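Low molecular weight phosphotyrosine protein phosphatase (Vibrio cholerae, PDB 6U1P) probably removes phosphate from tyrosine residues of proteins, as a low molecular weight protein tyrosine phosphatase, and is dimeric in the crystal. Local coordinates at residues Ser7-Cys12 and Asp84-Met89; Met21-Leu26 and Val39-Thr44. All coordinates share one frame; numbering follows the deposited sequence.

How the interactions relate
Both interactions lie in the interior of the domain and share one parallel sheet, in which strand 6-12 runs between strands 85-88 and 37-43. Interaction 1 joins two strands edge to edge, so backbone N-H and C=O groups do most of the work and apolar side chains, aliphatic and aromatic, fill in on the faces. Interaction 2 lays helix 18-32 against strand 37-43 and relies on side chains: a buried carboxylate gripping a serine and a water, beside a small apolar contact. The two meet where Val10 N and Val10 O pair with Arg40 O and Ala42 N. Each also reaches the second subunit, and interaction 1 carries the predicted nucleophile Cys12.

Interaction 1: Ser7-Cys12 and Asp84-Met89; sequences SVLVVC and DFIYAM
Two neighbouring parallel strands of the central sheet, 6-12 and 85-88, pair here, and the first ends at Cys12, the predicted nucleophile of the phosphatase active site. A regular ladder joins them: Leu9 N donates to Phe85 O (2.9 Å), Tyr87 N to Leu9 O (2.8 Å) and Val11 N to Tyr87 O, and Met89 N extends it to Val11 O at 3.2 Å. At the opposite end Ser7 O accepts from both Phe85 N and Asp84 N, while Asp84 OD1 takes Ser7 N, though the very short modelled length is doubtful. Asp84 CG stands beside its own backbone N (chi1 -51°), which brings OD1 to the N-H of Ser7. On one face Val8 CG1 meets the edge of the Tyr87 ring, 3.9 Å from CE1. On the other, Leu9 CB touches Ile86 CG1 at 3.9 Å, and the side chains of Val11 and Ile86 lie side by side, their CG2 methyls 4.1 Å apart. Met89 bends at chi2 and chi3; its CG lies 3.6 Å from Cys12 CB and its CE 4.3 Å from Val10 CB. The Leu9, Val11, Ile86 and Ala88 face is packed in part by helix 91-100. On the other face Val10 and Met89 meet helix 18-32, and Tyr87 OH is hydrogen-bonded to Trp152 NE1 of the second subunit; strand 37-43 flanks strand 6-12.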
ATOM      1  N   SER B   7     -12.227 -14.655  26.099  1.00 73.45           N
ATOM      2  CA  SER B   7     -11.715 -13.383  25.614  1.00 69.29           C
ATOM      3  C   SER B   7     -10.394 -13.617  24.890  1.00 70.23           C
ATOM      4  O   SER B   7      -9.468 -14.220  25.445  1.00 58.86           O
ATOM      5  CB  SER B   7     -11.533 -12.397  26.769  1.00 70.66           C
ATOM      6  OG  SER B   7     -11.181 -11.109  26.286  1.00 66.64           O
ATOM      7  N   VAL B   8     -10.326 -13.166  23.637  1.00 60.67           N
ATOM      8  CA  VAL B   8      -9.168 -13.371  22.778  1.00 60.31           C
ATOM      9  C   VAL B   8      -8.713 -12.009  22.271  1.00 55.63           C
ATOM     10  O   VAL B   8      -9.530 -11.215  21.793  1.00 56.72           O
ATOM     11  CB  VAL B   8      -9.510 -14.318  21.606  1.00 61.74           C
ATOM     12  CG1 VAL B   8      -8.503 -14.208  20.482  1.00 52.64           C
ATOM     13  CG2 VAL B   8      -9.595 -15.740  22.098  1.00 64.97           C
ATOM     14  N   LEU B   9      -7.417 -11.744  22.352  1.00 56.93           N
ATOM     15  CA  LEU B   9      -6.844 -10.527  21.801  1.00 55.46           C
ATOM     16  C   LEU B   9      -5.829 -10.889  20.716  1.00 56.23           C
ATOM     17  O   LEU B   9      -5.051 -11.834  20.880  1.00 59.03           O
ATOM     18  CB  LEU B   9      -6.206  -9.711  22.916  1.00 55.78           C
ATOM     19  CG  LEU B   9      -5.411  -8.488  22.485  1.00 54.00           C
ATOM     20  CD1 LEU B   9      -6.326  -7.441  21.888  1.00 49.81           C
ATOM     21  CD2 LEU B   9      -4.629  -7.955  23.690  1.00 59.04           C
ATOM     22  N   VAL B  10      -5.855 -10.158  19.597  1.00 57.56           N
ATOM     23  CA  VAL B  10      -4.911 -10.345  18.491  1.00 57.81           C
ATOM     24  C   VAL B  10      -4.119  -9.052  18.296  1.00 56.99           C
ATOM     25  O   VAL B  10      -4.683  -7.953  18.332  1.00 52.76           O
ATOM     26  CB  VAL B  10      -5.617 -10.742  17.167  1.00 55.81           C
ATOM     27  CG1 VAL B  10      -6.130 -12.165  17.211  1.00 51.31           C
ATOM     28  CG2 VAL B  10      -6.785  -9.828  16.886  1.00 63.96           C
ATOM     29  N   VAL B  11      -2.812  -9.182  18.071  1.00 56.61           N
ATOM     30  CA  VAL B  11      -1.896  -8.053  18.158  1.00 56.97           C
ATOM     31  C   VAL B  11      -0.930  -8.084  16.989  1.00 60.61           C
ATOM     32  O   VAL B  11      -0.288  -9.109  16.727  1.00 65.34           O
ATOM     33  CB  VAL B  11      -1.101  -8.078  19.479  1.00 62.66           C
ATOM     34  CG1 VAL B  11      -0.039  -6.971  19.496  1.00 55.98           C
ATOM     35  CG2 VAL B  11      -2.023  -7.973  20.674  1.00 56.15           C
ATOM     36  N   CYS B  12      -0.837  -6.969  16.277  1.00 56.32           N
ATOM     37  CA  CYS B  12       0.252  -6.753  15.332  1.00 58.53           C
ATOM     38  C   CYS B  12       1.000  -5.480  15.732  1.00 58.92           C
ATOM     39  O   CYS B  12       0.833  -5.045  16.868  1.00 60.54           O
ATOM     40  CB  CYS B  12      -0.307  -6.809  13.913  1.00 56.58           C
ATOM     41  SG  CYS B  12      -1.483  -5.468  13.475  1.00 51.83           S
ATOM     42  N   ASP B  84      -8.047 -14.098  27.809  1.00 83.51           N
ATOM     43  CA  ASP B  84      -7.676 -15.487  28.055  1.00 83.19           C
ATOM     44  C   ASP B  84      -6.518 -15.937  27.173  1.00 85.08           C
ATOM     45  O   ASP B  84      -5.581 -16.572  27.672  1.00 85.72           O
ATOM     46  CB  ASP B  84      -8.892 -16.373  27.856  1.00 81.72           C
ATOM     47  CG  ASP B  84     -10.086 -15.870  28.624  1.00 88.12           C
ATOM     48  OD1 ASP B  84     -11.180 -15.829  28.032  1.00 88.02           O
ATOM     49  OD2 ASP B  84      -9.933 -15.526  29.825  1.00 95.28           O
ATOM     50  N   PHE B  85      -6.539 -15.610  25.871  1.00 77.59           N
ATOM     51  CA  PHE B  85      -5.360 -15.830  25.043  1.00 75.84           C
ATOM     52  C   PHE B  85      -5.125 -14.644  24.129  1.00 72.08           C
ATOM     53  O   PHE B  85      -6.052 -13.939  23.722  1.00 75.91           O
ATOM     54  CB  PHE B  85      -5.415 -17.089  24.166  1.00 82.62           C
ATOM     55  CG  PHE B  85      -6.162 -18.234  24.769  1.00 86.83           C
ATOM     56  CD1 PHE B  85      -5.677 -18.879  25.895  1.00 89.09           C
ATOM     57  CD2 PHE B  85      -7.321 -18.701  24.182  1.00 85.06           C
ATOM     58  CE1 PHE B  85      -6.359 -19.944  26.449  1.00 91.59           C
ATOM     59  CE2 PHE B  85      -8.001 -19.771  24.723  1.00 87.73           C
ATOM     60  CZ  PHE B  85      -7.520 -20.397  25.860  1.00 89.54           C
ATOM     61  N   ILE B  86      -3.860 -14.464  23.784  1.00 69.07           N
ATOM     62  CA  ILE B  86      -3.376 -13.292  23.081  1.00 67.90           C
ATOM     63  C   ILE B  86      -2.441 -13.786  21.988  1.00 70.76           C
ATOM     64  O   ILE B  86      -1.467 -14.490  22.281  1.00 72.98           O
ATOM     65  CB  ILE B  86      -2.660 -12.320  24.031  1.00 68.42           C
ATOM     66  CG1 ILE B  86      -3.660 -11.796  25.072  1.00 64.54           C
ATOM     67  CG2 ILE B  86      -2.001 -11.190  23.243  1.00 62.77           C
ATOM     68  CD1 ILE B  86      -3.064 -11.557  26.434  1.00 67.32           C
ATOM     69  N   TYR B  87      -2.759 -13.464  20.730  1.00 60.83           N
ATOM     70  CA  TYR B  87      -2.031 -13.987  19.579  1.00 60.97           C
ATOM     71  C   TYR B  87      -1.251 -12.883  18.866  1.00 63.44           C
ATOM     72  O   TYR B  87      -1.807 -11.825  18.535  1.00 62.35           O
ATOM     73  CB  TYR B  87      -2.985 -14.673  18.595  1.00 59.62           C
ATOM     74  CG  TYR B  87      -3.703 -15.870  19.172  1.00 65.25           C
ATOM     75  CD1 TYR B  87      -4.936 -15.725  19.805  1.00 64.67           C
ATOM     76  CD2 TYR B  87      -3.149 -17.150  19.088  1.00 69.64           C
ATOM     77  CE1 TYR B  87      -5.597 -16.824  20.338  1.00 67.33           C
ATOM     78  CE2 TYR B  87      -3.804 -18.250  19.609  1.00 65.40           C
ATOM     79  CZ  TYR B  87      -5.024 -18.079  20.231  1.00 68.50           C
ATOM     80  OH  TYR B  87      -5.675 -19.159  20.763  1.00 70.84           O
ATOM     81  N   ALA B  88       0.020 -13.173  18.591  1.00 63.06           N
ATOM     82  CA  ALA B  88       0.941 -12.292  17.891  1.00 66.96           C
ATOM     83  C   ALA B  88       1.068 -12.697  16.427  1.00 66.20           C
ATOM     84  O   ALA B  88       1.141 -13.889  16.115  1.00 67.69           O
ATOM     85  CB  ALA B  88       2.320 -12.340  18.562  1.00 69.81           C
ATOM     86  N   MET B  89       1.105 -11.688  15.533  1.00 61.59           N
ATOM     87  CA  MET B  89       1.164 -11.916  14.088  1.00 57.78           C
ATOM     88  C   MET B  89       2.544 -12.345  13.601  1.00 61.31           C
ATOM     89  O   MET B  89       2.653 -13.109  12.632  1.00 61.02           O
ATOM     90  CB  MET B  89       0.732 -10.650  13.341  1.00 57.42           C
ATOM     91  CG  MET B  89      -0.740 -10.361  13.450  1.00 62.06           C
ATOM     92  SD  MET B  89      -1.775 -11.616  12.664  1.00 67.81           S
ATOM     93  CE  MET B  89      -2.965 -11.858  13.974  1.00 68.81           C
TER

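Interaction 2: Met21-Leu26 and Val39-Thr44; sequences MAEIIL and VRSAGT
Glu23 reaches from helix 18-32 to strand 37-43 in the tight part of the contact, where Ser41 OG donates to Glu23 OE1 at 2.7 Å, nearly along the C-O axis of that oxygen. With CG anti to the backbone N (chi1 174°) and the chain extended, the carboxylate is carried out from the helix to the strand. A water 2.7 Å from Glu23 OE1 can donate to it and accepts from Ser41 N at 2.9 Å, adding a bridged link to the direct one. Glu23 CD lies 3.8 Å from Arg40 CA. A small apolar contact adjoins: Leu26 CD1 meets Val39 CG2 at 4.1 Å, the side chains crossing at about a right angle. Val39 CG1 rests 3.8 Å from the carbonyl oxygen Glu23 O. The looser side is at partly exposed Arg40, whose side chain starts away from the helix. Arg40 NE is 4.4 Å from Glu23 OE2, which lies well out of the guanidinium plane, so only a charge attraction is likely. Glu23 OE2 forms a salt bridge with Arg27 and a hydrogen bond with Asn70. Helix 18-32 is the crossover of a beta-alpha-beta unit between strands 6-12 and 37-43; helix 54-62 packs on Met21, Ile24 and Ile25, and the second subunit touches Leu26.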
ATOM      1  N   MET B  21      -7.684  -7.383  10.657  1.00 38.36           N
ATOM      2  CA  MET B  21      -8.165  -8.437   9.767  1.00 40.74           C
ATOM      3  C   MET B  21      -8.508  -9.712  10.535  1.00 43.52           C
ATOM      4  O   MET B  21      -9.561 -10.318  10.316  1.00 43.38           O
ATOM      5  CB  MET B  21      -7.121  -8.720   8.695  1.00 40.08           C
ATOM      6  CG  MET B  21      -7.150  -7.676   7.567  1.00 42.30           C
ATOM      7  SD  MET B  21      -5.992  -8.087   6.245  1.00 54.03           S
ATOM      8  CE  MET B  21      -4.651  -6.977   6.592  1.00 56.37           C
ATOM      9  N   ALA B  22      -7.627 -10.128  11.451  1.00 40.84           N
ATOM     10  CA  ALA B  22      -7.885 -11.339  12.221  1.00 45.45           C
ATOM     11  C   ALA B  22      -9.114 -11.185  13.105  1.00 43.93           C
ATOM     12  O   ALA B  22      -9.908 -12.120  13.242  1.00 40.67           O
ATOM     13  CB  ALA B  22      -6.653 -11.698  13.063  1.00 40.96           C
ATOM     14  N   GLU B  23      -9.283 -10.012  13.718  1.00 40.49           N
ATOM     15  CA  GLU B  23     -10.447  -9.776  14.578  1.00 46.69           C
ATOM     16  C   GLU B  23     -11.741  -9.969  13.803  1.00 45.02           C
ATOM     17  O   GLU B  23     -12.641 -10.699  14.236  1.00 47.46           O
ATOM     18  CB  GLU B  23     -10.400  -8.353  15.152  1.00 49.82           C
ATOM     19  CG  GLU B  23     -11.658  -7.968  15.955  1.00 52.45           C
ATOM     20  CD  GLU B  23     -11.623  -6.539  16.510  1.00 51.58           C
ATOM     21  OE1 GLU B  23     -10.615  -5.836  16.302  1.00 46.17           O
ATOM     22  OE2 GLU B  23     -12.611  -6.120  17.155  1.00 50.67           O
ATOM     23  N   ILE B  24     -11.827  -9.347  12.628  1.00 43.90           N
ATOM     24  CA  ILE B  24     -13.042  -9.415  11.831  1.00 39.49           C
ATOM     25  C   ILE B  24     -13.294 -10.836  11.376  1.00 45.87           C
ATOM     26  O   ILE B  24     -14.428 -11.337  11.446  1.00 41.61           O
ATOM     27  CB  ILE B  24     -12.915  -8.449  10.644  1.00 38.39           C
ATOM     28  CG1 ILE B  24     -13.009  -7.008  11.146  1.00 49.42           C
ATOM     29  CG2 ILE B  24     -13.971  -8.734   9.582  1.00 38.87           C
ATOM     30  CD1 ILE B  24     -12.149  -6.042  10.326  1.00 49.74           C
ATOM     31  N   ILE B  25     -12.235 -11.522  10.938  1.00 47.95           N
ATOM     32  CA  ILE B  25     -12.385 -12.891  10.451  1.00 40.89           C
ATOM     33  C   ILE B  25     -12.730 -13.838  11.595  1.00 42.65           C
ATOM     34  O   ILE B  25     -13.638 -14.666  11.471  1.00 50.05           O
ATOM     35  CB  ILE B  25     -11.123 -13.327   9.686  1.00 43.80           C
ATOM     36  CG1 ILE B  25     -10.969 -12.445   8.428  1.00 43.65           C
ATOM     37  CG2 ILE B  25     -11.216 -14.810   9.312  1.00 45.22           C
ATOM     38  CD1 ILE B  25      -9.682 -12.640   7.644  1.00 45.00           C
ATOM     39  N   LEU B  26     -12.034 -13.712  12.733  1.00 42.81           N
ATOM     40  CA  LEU B  26     -12.362 -14.545  13.886  1.00 59.02           C
ATOM     41  C   LEU B  26     -13.802 -14.323  14.326  1.00 56.55           C
ATOM     42  O   LEU B  26     -14.560 -15.282  14.506  1.00 62.14           O
ATOM     43  CB  LEU B  26     -11.405 -14.259  15.048  1.00 55.26           C
ATOM     44  CG  LEU B  26     -10.068 -14.965  14.891  1.00 56.87           C
ATOM     45  CD1 LEU B  26      -9.068 -14.462  15.915  1.00 54.20           C
ATOM     46  CD2 LEU B  26     -10.257 -16.470  15.023  1.00 54.85           C
ATOM     47  N   VAL B  39     -13.609 -11.264  20.770  1.00 50.92           N
ATOM     48  CA  VAL B  39     -12.288 -11.032  20.215  1.00 59.01           C
ATOM     49  C   VAL B  39     -12.088  -9.537  20.019  1.00 53.89           C
ATOM     50  O   VAL B  39     -13.005  -8.825  19.610  1.00 53.61           O
ATOM     51  CB  VAL B  39     -12.111 -11.832  18.899  1.00 57.53           C
ATOM     52  CG1 VAL B  39     -13.239 -11.540  17.925  1.00 58.37           C
ATOM     53  CG2 VAL B  39     -10.745 -11.549  18.256  1.00 51.41           C
ATOM     54  N   ARG B  40     -10.883  -9.062  20.317  1.00 54.66           N
ATOM     55  CA  ARG B  40     -10.450  -7.711  19.980  1.00 51.75           C
ATOM     56  C   ARG B  40      -9.038  -7.782  19.417  1.00 46.51           C
ATOM     57  O   ARG B  40      -8.408  -8.847  19.360  1.00 46.63           O
ATOM     58  CB  ARG B  40     -10.433  -6.735  21.167  1.00 57.24           C
ATOM     59  CG  ARG B  40     -11.696  -6.662  21.965  1.00 72.01           C
ATOM     60  CD  ARG B  40     -12.874  -6.218  21.121  1.00 84.36           C
ATOM     61  NE  ARG B  40     -13.907  -7.241  21.226  1.00 99.11           N
ATOM     62  CZ  ARG B  40     -15.192  -7.081  20.927  1.00104.75           C
ATOM     63  NH1 ARG B  40     -15.650  -5.926  20.465  1.00101.53           N
ATOM     64  NH2 ARG B  40     -16.018  -8.104  21.086  1.00107.97           N
ATOM     65  N   SER B  41      -8.544  -6.622  19.013  1.00 42.63           N
ATOM     66  CA  SER B  41      -7.227  -6.487  18.429  1.00 45.67           C
ATOM     67  C   SER B  41      -6.571  -5.229  18.981  1.00 46.19           C
ATOM     68  O   SER B  41      -7.239  -4.322  19.488  1.00 48.80           O
ATOM     69  CB  SER B  41      -7.289  -6.429  16.898  1.00 41.90           C
ATOM     70  OG  SER B  41      -7.934  -5.252  16.479  1.00 44.72           O
ATOM     71  N   ALA B  42      -5.244  -5.186  18.878  1.00 47.33           N
ATOM     72  CA  ALA B  42      -4.465  -4.070  19.401  1.00 49.85           C
ATOM     73  C   ALA B  42      -3.083  -4.102  18.761  1.00 52.58           C
ATOM     74  O   ALA B  42      -2.655  -5.124  18.213  1.00 49.57           O
ATOM     75  CB  ALA B  42      -4.360  -4.116  20.934  1.00 46.53           C
ATOM     76  N   GLY B  43      -2.379  -2.977  18.858  1.00 54.67           N
ATOM     77  CA  GLY B  43      -1.033  -2.851  18.325  1.00 55.88           C
ATOM     78  C   GLY B  43      -0.035  -2.667  19.455  1.00 59.87           C
ATOM     79  O   GLY B  43      -0.392  -2.213  20.547  1.00 61.38           O
ATOM     80  N   THR B  44       1.211  -3.084  19.218  1.00 62.77           N
ATOM     81  CA  THR B  44       2.233  -2.840  20.226  1.00 64.62           C
ATOM     82  C   THR B  44       2.632  -1.368  20.272  1.00 66.60           C
ATOM     83  O   THR B  44       3.024  -0.875  21.331  1.00 72.83           O
ATOM     84  CB  THR B  44       3.459  -3.741  19.994  1.00 64.88           C
ATOM     85  OG1 THR B  44       3.920  -3.629  18.642  1.00 63.23           O
ATOM     86  CG2 THR B  44       3.137  -5.209  20.299  1.00 55.67           C
TER
HETATM   87  O   HOH W   1     -10.323  -4.397  18.612  1.00 46.31           O